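Local coordinates for UPF0311 protein CA_C3321 (Clostridium acetobutylicum ATCC 824, PDB 3G7G), which is of unknown function but folds as a closed antiparallel beta-barrel of the UPF0311 (DUF3237) family, at residues F51-L56 / Y77-D82; A86-E90 / I121-Y127. All blocks are in the same frame, centred on the assembly; numbering follows the deposited sequence.

Interaction 1 (F51-L56 / Y77-D82); sequences FNGKVL and YAIRLD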
loop_
_atom_site.group_PDB
_atom_site.type_symbol
_atom_site.label_atom_id
_atom_site.label_comp_id
_atom_site.label_asym_id
_atom_site.label_seq_id
_atom_site.Cartn_x
_atom_site.Cartn_y
_atom_site.Cartn_z
ATOM N N PHE A 51 -26.828 5.086 11.445
ATOM C CA PHE A 51 -25.400 4.896 11.548
ATOM C C PHE A 51 -24.868 5.795 12.642
ATOM O O PHE A 51 -24.298 6.839 12.344
ATOM C CB PHE A 51 -24.726 5.199 10.190
ATOM C CG PHE A 51 -23.474 4.431 9.963
ATOM C CD1 PHE A 51 -23.490 3.257 9.220
ATOM C CD2 PHE A 51 -22.266 4.880 10.495
ATOM C CE1 PHE A 51 -22.338 2.532 9.025
ATOM C CE2 PHE A 51 -21.068 4.161 10.289
ATOM C CZ PHE A 51 -21.104 2.985 9.560
ATOM N N ASN A 52 -25.054 5.380 13.902
ATOM C CA ASN A 52 -24.705 6.188 15.079
ATOM C C ASN A 52 -23.792 5.432 16.051
ATOM O O ASN A 52 -24.076 4.296 16.420
ATOM C CB ASN A 52 -26.001 6.663 15.757
ATOM C CG ASN A 52 -26.888 7.502 14.802
ATOM O OD1 ASN A 52 -26.541 8.628 14.424
ATOM N ND2 ASN A 52 -28.024 6.939 14.404
ATOM N N GLY A 53 -22.657 6.022 16.426
ATOM C CA GLY A 53 -21.730 5.334 17.309
ATOM C C GLY A 53 -20.627 6.215 17.820
ATOM O O GLY A 53 -20.780 7.430 17.921
ATOM N N LYS A 54 -19.501 5.588 18.158
ATOM C CA LYS A 54 -18.376 6.292 18.722
ATOM C C LYS A 54 -17.086 5.734 18.126
ATOM O O LYS A 54 -17.056 4.612 17.631
ATOM C CB LYS A 54 -18.357 6.170 20.250
ATOM C CG LYS A 54 -17.909 4.785 20.745
ATOM C CD LYS A 54 -18.277 4.486 22.215
ATOM C CE LYS A 54 -17.445 5.321 23.226
ATOM N NZ LYS A 54 -18.095 5.301 24.636
ATOM N N VAL A 55 -16.045 6.553 18.151
ATOM C CA VAL A 55 -14.693 6.117 17.840
ATOM C C VAL A 55 -14.109 5.368 19.030
ATOM O O VAL A 55 -14.302 5.762 20.167
ATOM C CB VAL A 55 -13.821 7.318 17.525
ATOM C CG1 VAL A 55 -12.412 6.912 17.313
ATOM C CG2 VAL A 55 -14.381 8.071 16.273
ATOM N N LEU A 56 -13.381 4.286 18.756
ATOM C CA LEU A 56 -12.770 3.451 19.812
ATOM C C LEU A 56 -11.337 3.932 20.128
ATOM O O LEU A 56 -10.806 4.778 19.424
ATOM C CB LEU A 56 -12.768 1.990 19.355
ATOM C CG LEU A 56 -14.106 1.277 19.199
ATOM C CD1 LEU A 56 -13.969 -0.131 18.552
ATOM C CD2 LEU A 56 -14.812 1.175 20.576
ATOM N N TYR A 77 -8.046 3.921 12.626
ATOM C CA TYR A 77 -8.884 3.919 13.805
ATOM C C TYR A 77 -10.138 3.089 13.541
ATOM O O TYR A 77 -10.308 2.545 12.452
ATOM C CB TYR A 77 -9.229 5.355 14.192
ATOM C CG TYR A 77 -9.959 6.154 13.141
ATOM C CD1 TYR A 77 -11.339 6.294 13.175
ATOM C CD2 TYR A 77 -9.267 6.816 12.148
ATOM C CE1 TYR A 77 -11.997 7.048 12.214
ATOM C CE2 TYR A 77 -9.920 7.542 11.173
ATOM C CZ TYR A 77 -11.281 7.670 11.213
ATOM O OH TYR A 77 -11.921 8.428 10.239
ATOM N N ALA A 78 -11.036 3.004 14.528
ATOM C CA ALA A 78 -12.174 2.101 14.482
ATOM C C ALA A 78 -13.335 2.760 15.180
ATOM O O ALA A 78 -13.170 3.646 16.033
ATOM C CB ALA A 78 -11.852 0.784 15.166
ATOM N N ILE A 79 -14.513 2.346 14.778
ATOM C CA ILE A 79 -15.715 2.861 15.381
ATOM C C ILE A 79 -16.522 1.673 15.832
ATOM O O ILE A 79 -16.363 0.572 15.318
ATOM C CB ILE A 79 -16.518 3.776 14.442
ATOM C CG1 ILE A 79 -16.924 3.110 13.144
ATOM C CG2 ILE A 79 -15.701 4.985 14.016
ATOM C CD1 ILE A 79 -17.650 4.088 12.237
ATOM N N ARG A 80 -17.360 1.909 16.827
ATOM C CA ARG A 80 -18.290 0.953 17.328
ATOM C C ARG A 80 -19.652 1.569 17.211
ATOM O O ARG A 80 -19.888 2.634 17.764
ATOM C CB ARG A 80 -18.012 0.693 18.780
ATOM C CG ARG A 80 -19.045 -0.221 19.428
ATOM C CD ARG A 80 -18.365 -1.285 20.188
ATOM N NE ARG A 80 -18.336 -2.467 19.369
ATOM C CZ ARG A 80 -17.298 -3.264 19.216
ATOM N NH1 ARG A 80 -16.113 -2.995 19.765
ATOM N NH2 ARG A 80 -17.440 -4.312 18.441
ATOM N N LEU A 81 -20.545 0.884 16.509
ATOM C CA LEU A 81 -21.902 1.330 16.383
ATOM C C LEU A 81 -22.762 0.870 17.557
ATOM O O LEU A 81 -22.424 -0.066 18.273
ATOM C CB LEU A 81 -22.501 0.844 15.074
ATOM C CG LEU A 81 -21.812 1.317 13.803
ATOM C CD1 LEU A 81 -22.738 1.048 12.611
ATOM C CD2 LEU A 81 -21.492 2.793 13.914
ATOM N N ASP A 82 -23.896 1.532 17.698
ATOM C CA ASP A 82 -24.797 1.314 18.796
ATOM C C ASP A 82 -25.480 -0.067 18.755
ATOM O O ASP A 82 -25.973 -0.508 19.758
ATOM C CB ASP A 82 -25.845 2.432 18.836
ATOM C CG ASP A 82 -26.687 2.487 17.575
ATOM O OD1 ASP A 82 -26.314 1.790 16.580
ATOM O OD2 ASP A 82 -27.701 3.236 17.579
HETATM O O HOH W 1 -26.145 2.809 14.175
HETATM O O HOH W 2 -9.665 3.726 17.079
#
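The ring of Phe51 lies against Leu81, whose CD1 sits over the middle of one ring face, 3.9 Å from the centroid and 12° off the ring normal, a CH-pi contact. CB of Phe51 starts out away from 77-82, but with CG anti to the backbone N (chi1 -151°) the ring swings back to it. At the ring's edge Ile79 CD1 comes within 3.9 Å of Phe51 CE2, the two side chains crossing at about a right angle. Further along, Val55 CG2 meets Ile79 CG2 at 4.0 Å. These residues line the inside of an eight-stranded antiparallel barrel, here at the hairpin of strands 53-65 and 71-81; on the same side Tyr77 reaches strand 150-157, and the Phe51 ring also stacks with Phe15. Lys54 and Arg80 form the hydrogen-bonded pair, joined by Lys54 N to Arg80 O and by Arg80 N to Lys54 O (2.8 Å). Next to them Gly53 faces Leu81 and Val55 faces Ile79 as non-hydrogen-bonded pairs, before Leu56 N bonds almost straight (174°) to Ala78 O. On the outer side Leu56 CD2 packs on Arg80 CB at 3.7 Å, while its CD1 approaches Ala78 CB; Ile27 of the second subunit covers this patch. The Arg80 guanidinium turns to Gly84 O through NH2. Each end of the pairing holds a water: one accepts from Asn52 N and donates to Asp82 OD1 (2.6 Å), the other links Ala78 N to Leu56 O.

Interaction 2 (A86-E90 / I121-Y127); sequences AIYIE and IPTFETY
At the edge of the Phe124 ring, in its plane, lies Ile89 CD1, 3.8 Å from CE1; the two side chains project together from the same face of the sheet. Ile87 CG2 comes obliquely to the same ring, 3.5 Å from Phe124 CD1, and Phe139 meets it edge-to-face. The Tyr127 ring turns an edge to Ala86 O, which is 3.5 Å from CD2, and its hydroxyl donates to Glu125 OE1 (2.6 Å) on the anti lone pair. That hydroxyl also touches Tyr88 CB (3.4 Å). The Glu125 chain is fully extended, with CG anti to the backbone N (chi1 180°), which brings its carboxylate obliquely to the Tyr88 ring, OE1 nearest CD2 and the two planes 41° apart. Arg36 of the second subunit forms a salt bridge to the same OE1, and Tyr88 OH bonds to Ser62 of that subunit. Between the backbones, Tyr88 with Glu125 and Glu90 with Thr123 make two doubly hydrogen-bonded antiparallel pairs, and one water donates to both Tyr88 O and Thr123 O. Strand 86-96 runs in the barrel wall between 117-126 and 71-81, to which Ile87 and Ile89 bond through Ile79 and Tyr77; Pro122 touches Phe139 and Cys141 of strand 139-144 on the far side of 117-126.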
loop_
_atom_site.group_PDB
_atom_site.type_symbol
_atom_site.label_atom_id
_atom_site.label_comp_id
_atom_site.label_asym_id
_atom_site.label_seq_id
_atom_site.Cartn_x
_atom_site.Cartn_y
_atom_site.Cartn_z
ATOM N N ALA A 86 -18.513 -3.315 14.772
ATOM C CA ALA A 86 -17.331 -2.498 14.636
ATOM C C ALA A 86 -16.987 -2.301 13.177
ATOM O O ALA A 86 -17.320 -3.118 12.325
ATOM C CB ALA A 86 -16.150 -3.149 15.360
ATOM N N ILE A 87 -16.301 -1.196 12.903
ATOM C CA ILE A 87 -15.735 -0.893 11.593
ATOM C C ILE A 87 -14.358 -0.329 11.812
ATOM O O ILE A 87 -14.193 0.624 12.546
ATOM C CB ILE A 87 -16.576 0.169 10.829
ATOM C CG1 ILE A 87 -18.037 -0.291 10.710
ATOM C CG2 ILE A 87 -15.999 0.402 9.396
ATOM C CD1 ILE A 87 -19.040 0.623 11.253
ATOM N N TYR A 88 -13.388 -0.930 11.137
ATOM C CA TYR A 88 -12.017 -0.507 11.125
ATOM C C TYR A 88 -11.777 0.315 9.857
ATOM O O TYR A 88 -12.118 -0.107 8.737
ATOM C CB TYR A 88 -11.124 -1.729 11.160
ATOM C CG TYR A 88 -9.693 -1.399 10.979
ATOM C CD1 TYR A 88 -9.013 -0.621 11.923
ATOM C CD2 TYR A 88 -9.001 -1.842 9.863
ATOM C CE1 TYR A 88 -7.668 -0.289 11.748
ATOM C CE2 TYR A 88 -7.666 -1.535 9.695
ATOM C CZ TYR A 88 -7.012 -0.745 10.631
ATOM O OH TYR A 88 -5.683 -0.453 10.459
ATOM N N ILE A 89 -11.204 1.489 10.039
ATOM C CA ILE A 89 -11.094 2.488 8.985
ATOM C C ILE A 89 -9.631 2.801 8.747
ATOM O O ILE A 89 -8.927 3.056 9.698
ATOM C CB ILE A 89 -11.781 3.811 9.405
ATOM C CG1 ILE A 89 -13.199 3.530 9.840
ATOM C CG2 ILE A 89 -11.768 4.865 8.262
ATOM C CD1 ILE A 89 -14.026 4.725 9.989
ATOM N N GLU A 90 -9.196 2.706 7.491
ATOM C CA GLU A 90 -7.939 3.265 7.012
ATOM C C GLU A 90 -8.329 4.400 6.075
ATOM O O GLU A 90 -8.957 4.142 5.059
ATOM C CB GLU A 90 -7.171 2.209 6.244
ATOM C CG GLU A 90 -5.957 1.675 6.898
ATOM C CD GLU A 90 -4.728 2.577 6.632
ATOM O OE1 GLU A 90 -4.928 3.822 6.478
ATOM O OE2 GLU A 90 -3.588 2.041 6.576
ATOM N N ILE A 121 -9.764 9.201 0.894
ATOM C CA ILE A 121 -10.382 7.972 0.485
ATOM C C ILE A 121 -10.295 6.969 1.674
ATOM O O ILE A 121 -9.223 6.491 2.020
ATOM C CB ILE A 121 -9.702 7.349 -0.728
ATOM C CG1 ILE A 121 -9.542 8.320 -1.905
ATOM C CG2 ILE A 121 -10.473 6.097 -1.166
ATOM C CD1 ILE A 121 -10.777 8.850 -2.496
ATOM N N PRO A 122 -11.443 6.668 2.304
ATOM C CA PRO A 122 -11.516 5.606 3.303
ATOM C C PRO A 122 -11.714 4.186 2.729
ATOM O O PRO A 122 -12.447 3.996 1.726
ATOM C CB PRO A 122 -12.701 6.025 4.144
ATOM C CG PRO A 122 -13.632 6.674 3.108
ATOM C CD PRO A 122 -12.748 7.307 2.085
ATOM N N THR A 123 -11.020 3.240 3.374
ATOM C CA THR A 123 -11.161 1.797 3.222
ATOM C C THR A 123 -11.730 1.265 4.533
ATOM O O THR A 123 -11.213 1.608 5.627
ATOM C CB THR A 123 -9.760 1.167 2.979
ATOM O OG1 THR A 123 -9.201 1.708 1.778
ATOM C CG2 THR A 123 -9.800 -0.338 2.839
ATOM N N PHE A 124 -12.749 0.407 4.442
ATOM C CA PHE A 124 -13.371 -0.183 5.605
ATOM C C PHE A 124 -13.179 -1.684 5.731
ATOM O O PHE A 124 -13.100 -2.397 4.741
ATOM C CB PHE A 124 -14.864 0.097 5.618
ATOM C CG PHE A 124 -15.205 1.556 5.571
ATOM C CD1 PHE A 124 -15.059 2.361 6.670
ATOM C CD2 PHE A 124 -15.636 2.132 4.397
ATOM C CE1 PHE A 124 -15.388 3.721 6.591
ATOM C CE2 PHE A 124 -15.959 3.450 4.336
ATOM C CZ PHE A 124 -15.834 4.240 5.412
ATOM N N GLU A 125 -13.142 -2.144 6.978
ATOM C CA GLU A 125 -13.134 -3.561 7.302
ATOM C C GLU A 125 -14.249 -3.797 8.309
ATOM O O GLU A 125 -14.305 -3.120 9.294
ATOM C CB GLU A 125 -11.769 -3.951 7.832
ATOM C CG GLU A 125 -11.651 -5.372 8.200
ATOM C CD GLU A 125 -10.337 -5.696 8.735
ATOM O OE1 GLU A 125 -10.180 -5.672 9.959
ATOM O OE2 GLU A 125 -9.444 -5.975 7.930
ATOM N N THR A 126 -15.175 -4.704 8.003
ATOM C CA THR A 126 -16.377 -4.943 8.801
ATOM C C THR A 126 -16.513 -6.462 9.058
ATOM O O THR A 126 -15.865 -7.244 8.392
ATOM C CB THR A 126 -17.619 -4.422 8.088
ATOM O OG1 THR A 126 -17.767 -5.101 6.844
ATOM C CG2 THR A 126 -17.493 -2.942 7.807
ATOM N N TYR A 127 -17.328 -6.857 10.043
ATOM C CA TYR A 127 -17.346 -8.251 10.558
ATOM C C TYR A 127 -18.753 -8.808 10.692
ATOM O O TYR A 127 -19.033 -9.706 11.519
ATOM C CB TYR A 127 -16.600 -8.340 11.904
ATOM C CG TYR A 127 -15.396 -7.449 11.894
ATOM C CD1 TYR A 127 -14.179 -7.912 11.424
ATOM C CD2 TYR A 127 -15.491 -6.109 12.268
ATOM C CE1 TYR A 127 -13.077 -7.076 11.358
ATOM C CE2 TYR A 127 -14.385 -5.275 12.226
ATOM C CZ TYR A 127 -13.181 -5.764 11.739
ATOM O OH TYR A 127 -12.047 -4.953 11.680
HETATM O O HOH W 3 -18.956 -5.277 11.489
HETATM O O HOH W 4 -9.830 -0.634 6.654
#

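Interactions 1 and 2 have centres about 11 Å apart on the same side of the chain's centre, and follow in series: both segments of interaction 1 precede both of interaction 2 in the sequence. Their four strands, 53-65, 71-81, 86-96 and 117-126, are consecutive in the barrel wall. The seam between the two contacts is the pairing of 71-81 with 86-96, where Tyr77 O probably accepts from Ile89 N and Ile79 N probably donates to Ile87 O, each at 2.8 Å. Phe51 and Ile87 touch inside, so the apolar lining runs on from one contact to the other. Both contacts also meet the second subunit, making this part of the wall an assembly surface.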